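Local coordinates for nematode fatty acid retinoid binding protein (Necator americanus, PDB 4XCP) that probably binds lipids such as fatty acids and retinol as a secreted, mainly helical protein, and is seen here with palmitic acid bound, at residues A[142-147]-A[157-162]; A[90-95]-A[148-153]; A[65-70]-A[76-81]. All blocks are in the same frame, centred on the assembly; numbering follows the deposited sequence.

Contact 1 of 3, residues A[142-147]-A[157-162]; sequences AGKADF and VFESGK
Phe158, the first residue of 157-162 to reach across, meets Phe147 of helix 141-150. Its CE2 lies 3.9 Å from CE2 of Phe147, which comes in at the edge of the Phe158 ring, in its plane. The two side chains cross at about a right angle. Phe147 gets there with CG anti to the backbone N (chi1 175°), which points the ring toward Phe158. Tyr136 stacks on Phe158 and Phe99 packs edge-to-face with Phe147, so the pair belongs to a larger aromatic cluster.

Glu159 follows, bent at chi2 so that its carboxylate approaches Lys144. The charges do not touch: Lys144 NZ and Glu159 OE2 are 4.8 Å apart. A water sits between them, accepting from Lys144 NZ at 3.0 Å and donating to Glu159 OE2 at 2.7 Å. That same OE2 is hydrogen-bonded to Tyr136 OH. Ser160 then forms an ST turn, its OG accepting from Lys162 N at 3.2 Å, and Gly161 takes a positive phi (93°) at the N-cap of helix 162-167.

The chemistry is thus of two kinds, with buried aromatic carbon beside opposite charges linked by one water, the carboxylate also being held by Tyr136 OH.

Contact 2 of 3, residues A[90-95]-A[148-153]; sequences AALGPE and GKQFPF
Ala91 and Gln150 bring the backbones closest, their CA atoms 7.6 Å apart, where the turn between helices 72-90 and 94-115 passes the C-terminal end of helix 141-150.

Gln150 supplies most of the surface on its side. Its chain bends at chi2 (-48°), which turns the amide toward the methyl group of Ala91. That CB lies 3.7 Å from Gln150 CD, and both OE1 and NE2 are also near it, so across this contact the amide packs on a methyl group. Closer to the backbone, the aliphatic part of the glutamine runs alongside Leu92, the two side chains passing in opposite directions. Leu92 CD2 touches Gln150 CG at 3.6 Å and stands 4.1 Å from Gln150 CB.

The second methyl of Leu92 is directed to Phe151. CD1 approaches CE2 of that ring at 4.3 Å, near the ring plane and at its edge. Leu92 is the buried member of the contact, reaching both Gln150 and Phe151 with its two branches, and it also packs on Lys97 and Ala100 of helix 94-115. The Phe151 ring meets Phe147 as well, and touches Lys88 and Ile89. The carbonyl O of Gln150 accepts from Lys88 NZ.

Gly93 is the N-cap of helix 94-115, while Phe151 is the first residue beyond helix 141-150 and the N-cap of helix 152-159. The turn joining 72-90 to 94-115 packs on the C-terminal turn of 141-150 and the junction after it, an interhelical contact of this all-helical fold, with the Phe151 side chain about 8 Å from a bound palmitic acid.

Contact 3 of 3, residues A[65-70]-A[76-81]; sequences AALKKK and AKVEKL
Segments 65-70 and 76-81, parts of helices 60-70 and 72-90, run roughly antiparallel, with axes 9.5 Å apart at closest approach and an angle of 151° between their directions. Lys68 and Ala76 bring the backbones together, with CA atoms at 6.8 Å, and Leu67 faces Val78 farther along.

Leu67 and Val78 form the buried part. CD2 of Leu67 pushes against Val78 CG2 at 3.4 Å, tighter than usual for two carbons. The same methyl lies 3.8 Å from Val78 CB, so this one branch of Leu67 makes the contact with Val78.

Lys68 and Glu79 meet on the more exposed side. The lysine is extended beyond CG and runs across the glutamate side chain at a slant, its CE 3.9 Å from Glu79 CB. Glu79 is bent at chi2 (60°), which brings its carboxylate back to the ammonium group. Lys68 NZ donates to Glu79 OE1 at 3.3 Å in a hydrogen-bonded salt bridge, meeting the oxygen on its anti side and 22° out of the carboxylate plane. The last methylene, CE, thus packs on CB and CG of Glu79 while NZ pairs with the carboxylate.

This is a helical hairpin, 60-70 turning back into 72-90. Leu67 continues onto Val47, Leu48 and Val51 of helix 42-53, and Val78 packs on Ile64 and on Phe36 of helix 31-39 and touches bound palmitic acid.

How the contacts relate
Contacts 1 and 2 share helices 141-150 and 152-159 and touch one another: Asp146 OD2 lies 2.7 Å from Gly93 N, a probable hydrogen bond, and Asp146 O packs against Leu92 CD2. Contact 3 lies across the chain's centre from contact 1, their centres about 30 Å apart, and holds helices 60-70 and 72-90; the latter leads into the turn used by contact 2. All three are partly buried. Contacts 1 and 3 each set a buried apolar pair beside a more exposed charged one, bridged by water in contact 1 and direct in contact 3, whereas in contact 2 buried Leu92 meets partly exposed Gln150 and Phe151. Of the three, contact 3 reaches the ligand.

Contact 1 of 3, residues A[142-147]-A[157-162]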
# COMPACT_ATOMS: atom_id res chain seq x y z
N ALA A 142 -7.46 -15.02 -16.32
CA ALA A 142 -8.20 -13.81 -16.73
C ALA A 142 -8.14 -12.73 -15.64
O ALA A 142 -7.94 -11.56 -15.95
CB ALA A 142 -9.65 -14.16 -17.07
N GLY A 143 -8.22 -13.15 -14.37
CA GLY A 143 -8.11 -12.26 -13.22
C GLY A 143 -6.74 -11.61 -13.15
O GLY A 143 -6.64 -10.39 -13.01
N LYS A 144 -5.68 -12.44 -13.29
CA LYS A 144 -4.29 -11.96 -13.29
C LYS A 144 -4.05 -10.99 -14.46
O LYS A 144 -3.39 -9.96 -14.26
CB LYS A 144 -3.31 -13.15 -13.40
CG LYS A 144 -3.33 -14.10 -12.22
CD LYS A 144 -2.44 -15.30 -12.52
CE LYS A 144 -2.43 -16.29 -11.38
NZ LYS A 144 -1.52 -17.42 -11.63
N ALA A 145 -4.60 -11.29 -15.67
CA ALA A 145 -4.43 -10.45 -16.86
C ALA A 145 -5.14 -9.10 -16.67
O ALA A 145 -4.60 -8.06 -17.04
CB ALA A 145 -4.95 -11.18 -18.11
N ASP A 146 -6.33 -9.12 -16.06
CA ASP A 146 -7.11 -7.92 -15.77
C ASP A 146 -6.36 -7.03 -14.75
O ASP A 146 -6.16 -5.83 -15.00
CB ASP A 146 -8.51 -8.34 -15.29
CG ASP A 146 -9.50 -7.21 -15.16
OD1 ASP A 146 -9.50 -6.30 -16.03
OD2 ASP A 146 -10.35 -7.28 -14.26
N PHE A 147 -5.85 -7.65 -13.67
CA PHE A 147 -5.06 -6.95 -12.66
C PHE A 147 -3.79 -6.33 -13.27
O PHE A 147 -3.50 -5.16 -13.00
CB PHE A 147 -4.71 -7.87 -11.45
CG PHE A 147 -3.78 -7.22 -10.44
CD1 PHE A 147 -4.29 -6.36 -9.46
CD2 PHE A 147 -2.41 -7.44 -10.48
CE1 PHE A 147 -3.43 -5.74 -8.54
CE2 PHE A 147 -1.55 -6.84 -9.55
CZ PHE A 147 -2.07 -5.98 -8.59
N VAL A 157 6.20 -7.87 -10.25
CA VAL A 157 6.72 -8.27 -8.94
C VAL A 157 6.25 -9.71 -8.60
O VAL A 157 7.04 -10.52 -8.10
CB VAL A 157 6.34 -7.22 -7.85
CG1 VAL A 157 6.37 -7.80 -6.44
CG2 VAL A 157 7.26 -6.00 -7.95
N PHE A 158 4.98 -10.01 -8.91
CA PHE A 158 4.40 -11.34 -8.70
C PHE A 158 4.91 -12.35 -9.71
O PHE A 158 5.44 -13.38 -9.31
CB PHE A 158 2.86 -11.28 -8.70
CG PHE A 158 2.24 -10.40 -7.64
CD1 PHE A 158 2.62 -10.52 -6.31
CD2 PHE A 158 1.20 -9.53 -7.96
CE1 PHE A 158 2.05 -9.70 -5.33
CE2 PHE A 158 0.62 -8.73 -6.99
CZ PHE A 158 1.06 -8.79 -5.68
N GLU A 159 4.81 -12.05 -11.01
CA GLU A 159 5.22 -12.92 -12.12
C GLU A 159 6.71 -13.24 -12.21
O GLU A 159 7.05 -14.36 -12.57
CB GLU A 159 4.74 -12.33 -13.47
CG GLU A 159 3.24 -12.45 -13.70
CD GLU A 159 2.70 -13.87 -13.76
OE1 GLU A 159 3.41 -14.77 -14.26
OE2 GLU A 159 1.55 -14.08 -13.32
N SER A 160 7.59 -12.26 -11.90
CA SER A 160 9.05 -12.44 -11.96
C SER A 160 9.62 -13.36 -10.88
O SER A 160 10.78 -13.76 -10.99
CB SER A 160 9.76 -11.09 -11.86
OG SER A 160 9.53 -10.54 -10.57
N GLY A 161 8.86 -13.61 -9.83
CA GLY A 161 9.33 -14.38 -8.68
C GLY A 161 9.92 -13.49 -7.60
O GLY A 161 10.39 -14.00 -6.58
N LYS A 162 9.88 -12.16 -7.80
CA LYS A 162 10.40 -11.17 -6.85
C LYS A 162 9.66 -11.23 -5.50
O LYS A 162 10.32 -11.24 -4.46
CB LYS A 162 10.35 -9.76 -7.45
CG LYS A 162 11.30 -8.78 -6.77
CD LYS A 162 11.31 -7.41 -7.47
CE LYS A 162 12.22 -6.42 -6.78
NZ LYS A 162 13.66 -6.72 -7.00
O HOH W 1 1.30 -16.56 -12.19

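Contact 2 of 3, residues A[90-95]-A[148-153]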
# COMPACT_ATOMS: atom_id res chain seq x y z
N ALA A 90 -11.49 0.78 -10.25
CA ALA A 90 -12.76 0.99 -10.95
C ALA A 90 -12.80 0.33 -12.35
O ALA A 90 -13.87 -0.08 -12.80
CB ALA A 90 -13.07 2.48 -11.06
N ALA A 91 -11.64 0.23 -13.03
CA ALA A 91 -11.51 -0.39 -14.36
C ALA A 91 -11.42 -1.93 -14.29
O ALA A 91 -11.47 -2.59 -15.32
CB ALA A 91 -10.30 0.19 -15.08
N LEU A 92 -11.31 -2.51 -13.08
CA LEU A 92 -11.21 -3.97 -12.95
C LEU A 92 -12.55 -4.69 -12.92
O LEU A 92 -13.53 -4.15 -12.42
CB LEU A 92 -10.41 -4.34 -11.68
CG LEU A 92 -8.94 -3.90 -11.58
CD1 LEU A 92 -8.38 -4.23 -10.18
CD2 LEU A 92 -8.10 -4.59 -12.61
N GLY A 93 -12.54 -5.94 -13.39
CA GLY A 93 -13.67 -6.85 -13.30
C GLY A 93 -13.80 -7.32 -11.86
O GLY A 93 -12.90 -7.05 -11.06
N PRO A 94 -14.89 -8.01 -11.47
CA PRO A 94 -15.07 -8.39 -10.05
C PRO A 94 -13.94 -9.18 -9.37
O PRO A 94 -13.69 -8.95 -8.19
CB PRO A 94 -16.37 -9.22 -10.05
CG PRO A 94 -17.08 -8.82 -11.28
CD PRO A 94 -16.06 -8.39 -12.29
N GLU A 95 -13.32 -10.14 -10.07
CA GLU A 95 -12.27 -10.96 -9.47
C GLU A 95 -11.00 -10.16 -9.12
O GLU A 95 -10.56 -10.20 -7.98
CB GLU A 95 -11.95 -12.18 -10.35
CG GLU A 95 -10.96 -13.14 -9.73
CD GLU A 95 -10.50 -14.23 -10.67
OE1 GLU A 95 -10.56 -14.01 -11.90
OE2 GLU A 95 -10.07 -15.30 -10.19
N GLY A 148 -3.06 -7.11 -14.07
CA GLY A 148 -1.82 -6.70 -14.74
C GLY A 148 -1.94 -5.51 -15.67
O GLY A 148 -0.98 -4.75 -15.82
N LYS A 149 -3.10 -5.35 -16.31
CA LYS A 149 -3.38 -4.23 -17.23
C LYS A 149 -3.42 -2.90 -16.46
O LYS A 149 -2.92 -1.90 -16.96
CB LYS A 149 -4.72 -4.49 -17.96
CG LYS A 149 -5.07 -3.49 -19.05
CD LYS A 149 -6.01 -4.11 -20.06
CE LYS A 149 -6.77 -3.08 -20.86
NZ LYS A 149 -8.07 -2.75 -20.23
N GLN A 150 -3.96 -2.92 -15.23
CA GLN A 150 -4.05 -1.74 -14.39
C GLN A 150 -2.83 -1.55 -13.52
O GLN A 150 -2.49 -0.42 -13.18
CB GLN A 150 -5.33 -1.76 -13.53
CG GLN A 150 -6.66 -1.81 -14.32
CD GLN A 150 -6.78 -0.83 -15.46
OE1 GLN A 150 -7.20 -1.18 -16.57
NE2 GLN A 150 -6.37 0.39 -15.23
N PHE A 151 -2.20 -2.67 -13.10
CA PHE A 151 -1.05 -2.62 -12.20
C PHE A 151 0.13 -3.40 -12.76
O PHE A 151 0.44 -4.46 -12.22
CB PHE A 151 -1.47 -3.15 -10.83
CG PHE A 151 -2.50 -2.30 -10.13
CD1 PHE A 151 -2.13 -1.16 -9.43
CD2 PHE A 151 -3.85 -2.65 -10.16
CE1 PHE A 151 -3.09 -0.39 -8.77
CE2 PHE A 151 -4.81 -1.88 -9.51
CZ PHE A 151 -4.42 -0.77 -8.80
N PRO A 152 0.80 -2.90 -13.83
CA PRO A 152 1.89 -3.69 -14.44
C PRO A 152 3.12 -3.85 -13.58
O PRO A 152 3.80 -4.86 -13.71
CB PRO A 152 2.18 -2.94 -15.75
CG PRO A 152 1.75 -1.53 -15.48
CD PRO A 152 0.55 -1.64 -14.58
N PHE A 153 3.42 -2.88 -12.68
CA PHE A 153 4.58 -3.01 -11.81
C PHE A 153 4.37 -4.15 -10.82
O PHE A 153 5.26 -4.97 -10.63
CB PHE A 153 4.91 -1.69 -11.06
CG PHE A 153 6.09 -1.84 -10.13
CD1 PHE A 153 7.39 -1.63 -10.59
CD2 PHE A 153 5.92 -2.27 -8.82
CE1 PHE A 153 8.49 -1.82 -9.75
CE2 PHE A 153 7.01 -2.46 -7.98
CZ PHE A 153 8.28 -2.25 -8.45

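Contact 3 of 3, residues A[65-70]-A[76-81]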
# COMPACT_ATOMS: atom_id res chain seq x y z
N ALA A 65 -9.70 13.99 3.83
CA ALA A 65 -10.32 15.29 4.13
C ALA A 65 -9.77 15.85 5.45
O ALA A 65 -9.44 17.04 5.51
CB ALA A 65 -11.85 15.15 4.19
N ALA A 66 -9.60 15.00 6.49
CA ALA A 66 -9.02 15.41 7.79
C ALA A 66 -7.55 15.82 7.58
O ALA A 66 -7.11 16.82 8.14
CB ALA A 66 -9.13 14.28 8.81
N LEU A 67 -6.83 15.08 6.72
CA LEU A 67 -5.44 15.39 6.39
C LEU A 67 -5.33 16.77 5.68
O LEU A 67 -4.47 17.58 6.05
CB LEU A 67 -4.81 14.25 5.55
CG LEU A 67 -3.37 14.51 5.06
CD1 LEU A 67 -2.40 14.71 6.22
CD2 LEU A 67 -2.90 13.41 4.16
N LYS A 68 -6.20 17.03 4.69
CA LYS A 68 -6.25 18.29 3.93
C LYS A 68 -6.50 19.48 4.85
O LYS A 68 -5.92 20.54 4.62
CB LYS A 68 -7.34 18.23 2.84
CG LYS A 68 -6.96 17.41 1.62
CD LYS A 68 -8.09 17.35 0.62
CE LYS A 68 -7.65 16.85 -0.73
NZ LYS A 68 -8.81 16.43 -1.56
N LYS A 69 -7.32 19.29 5.89
CA LYS A 69 -7.62 20.32 6.88
C LYS A 69 -6.33 20.75 7.61
O LYS A 69 -6.07 21.94 7.75
CB LYS A 69 -8.69 19.83 7.88
CG LYS A 69 -9.15 20.89 8.89
CD LYS A 69 -9.08 20.40 10.35
CE LYS A 69 -7.71 20.58 11.00
NZ LYS A 69 -7.51 19.65 12.15
N LYS A 70 -5.50 19.76 8.03
CA LYS A 70 -4.23 20.03 8.71
C LYS A 70 -3.18 20.54 7.73
O LYS A 70 -2.40 21.41 8.08
CB LYS A 70 -3.71 18.77 9.39
CG LYS A 70 -4.65 18.15 10.42
CD LYS A 70 -4.24 18.45 11.84
CE LYS A 70 -3.15 17.55 12.37
NZ LYS A 70 -2.86 17.87 13.79
N ALA A 76 -3.24 17.01 -0.61
CA ALA A 76 -3.28 16.98 -2.09
C ALA A 76 -2.35 15.88 -2.65
O ALA A 76 -2.71 15.21 -3.62
CB ALA A 76 -2.87 18.35 -2.66
N LYS A 77 -1.19 15.66 -2.02
CA LYS A 77 -0.25 14.61 -2.44
C LYS A 77 -0.87 13.21 -2.21
O LYS A 77 -0.80 12.35 -3.08
CB LYS A 77 1.06 14.71 -1.63
CG LYS A 77 1.94 15.89 -2.00
CD LYS A 77 3.01 16.03 -0.94
CE LYS A 77 4.02 17.11 -1.27
NZ LYS A 77 4.88 17.37 -0.08
N VAL A 78 -1.49 13.01 -1.04
CA VAL A 78 -2.15 11.75 -0.69
C VAL A 78 -3.35 11.51 -1.62
O VAL A 78 -3.54 10.40 -2.11
CB VAL A 78 -2.55 11.71 0.81
CG1 VAL A 78 -3.51 10.55 1.12
CG2 VAL A 78 -1.30 11.63 1.71
N GLU A 79 -4.14 12.56 -1.86
CA GLU A 79 -5.33 12.52 -2.71
C GLU A 79 -4.97 12.08 -4.14
O GLU A 79 -5.71 11.30 -4.73
CB GLU A 79 -6.05 13.89 -2.69
CG GLU A 79 -7.30 13.98 -3.55
CD GLU A 79 -8.39 13.01 -3.18
OE1 GLU A 79 -9.04 13.22 -2.13
OE2 GLU A 79 -8.59 12.02 -3.93
N LYS A 80 -3.86 12.59 -4.69
CA LYS A 80 -3.39 12.28 -6.05
C LYS A 80 -3.07 10.81 -6.17
O LYS A 80 -3.56 10.17 -7.10
CB LYS A 80 -2.19 13.16 -6.44
CG LYS A 80 -1.80 13.03 -7.91
CD LYS A 80 -0.52 13.79 -8.22
CE LYS A 80 -0.09 13.57 -9.65
NZ LYS A 80 1.31 14.03 -9.87
N LEU A 81 -2.31 10.25 -5.22
CA LEU A 81 -2.01 8.81 -5.19
C LEU A 81 -3.30 7.99 -5.11
O LEU A 81 -3.47 7.04 -5.88
CB LEU A 81 -1.16 8.44 -3.98
CG LEU A 81 0.33 8.75 -3.98
CD1 LEU A 81 0.94 8.15 -2.75
CD2 LEU A 81 1.04 8.13 -5.18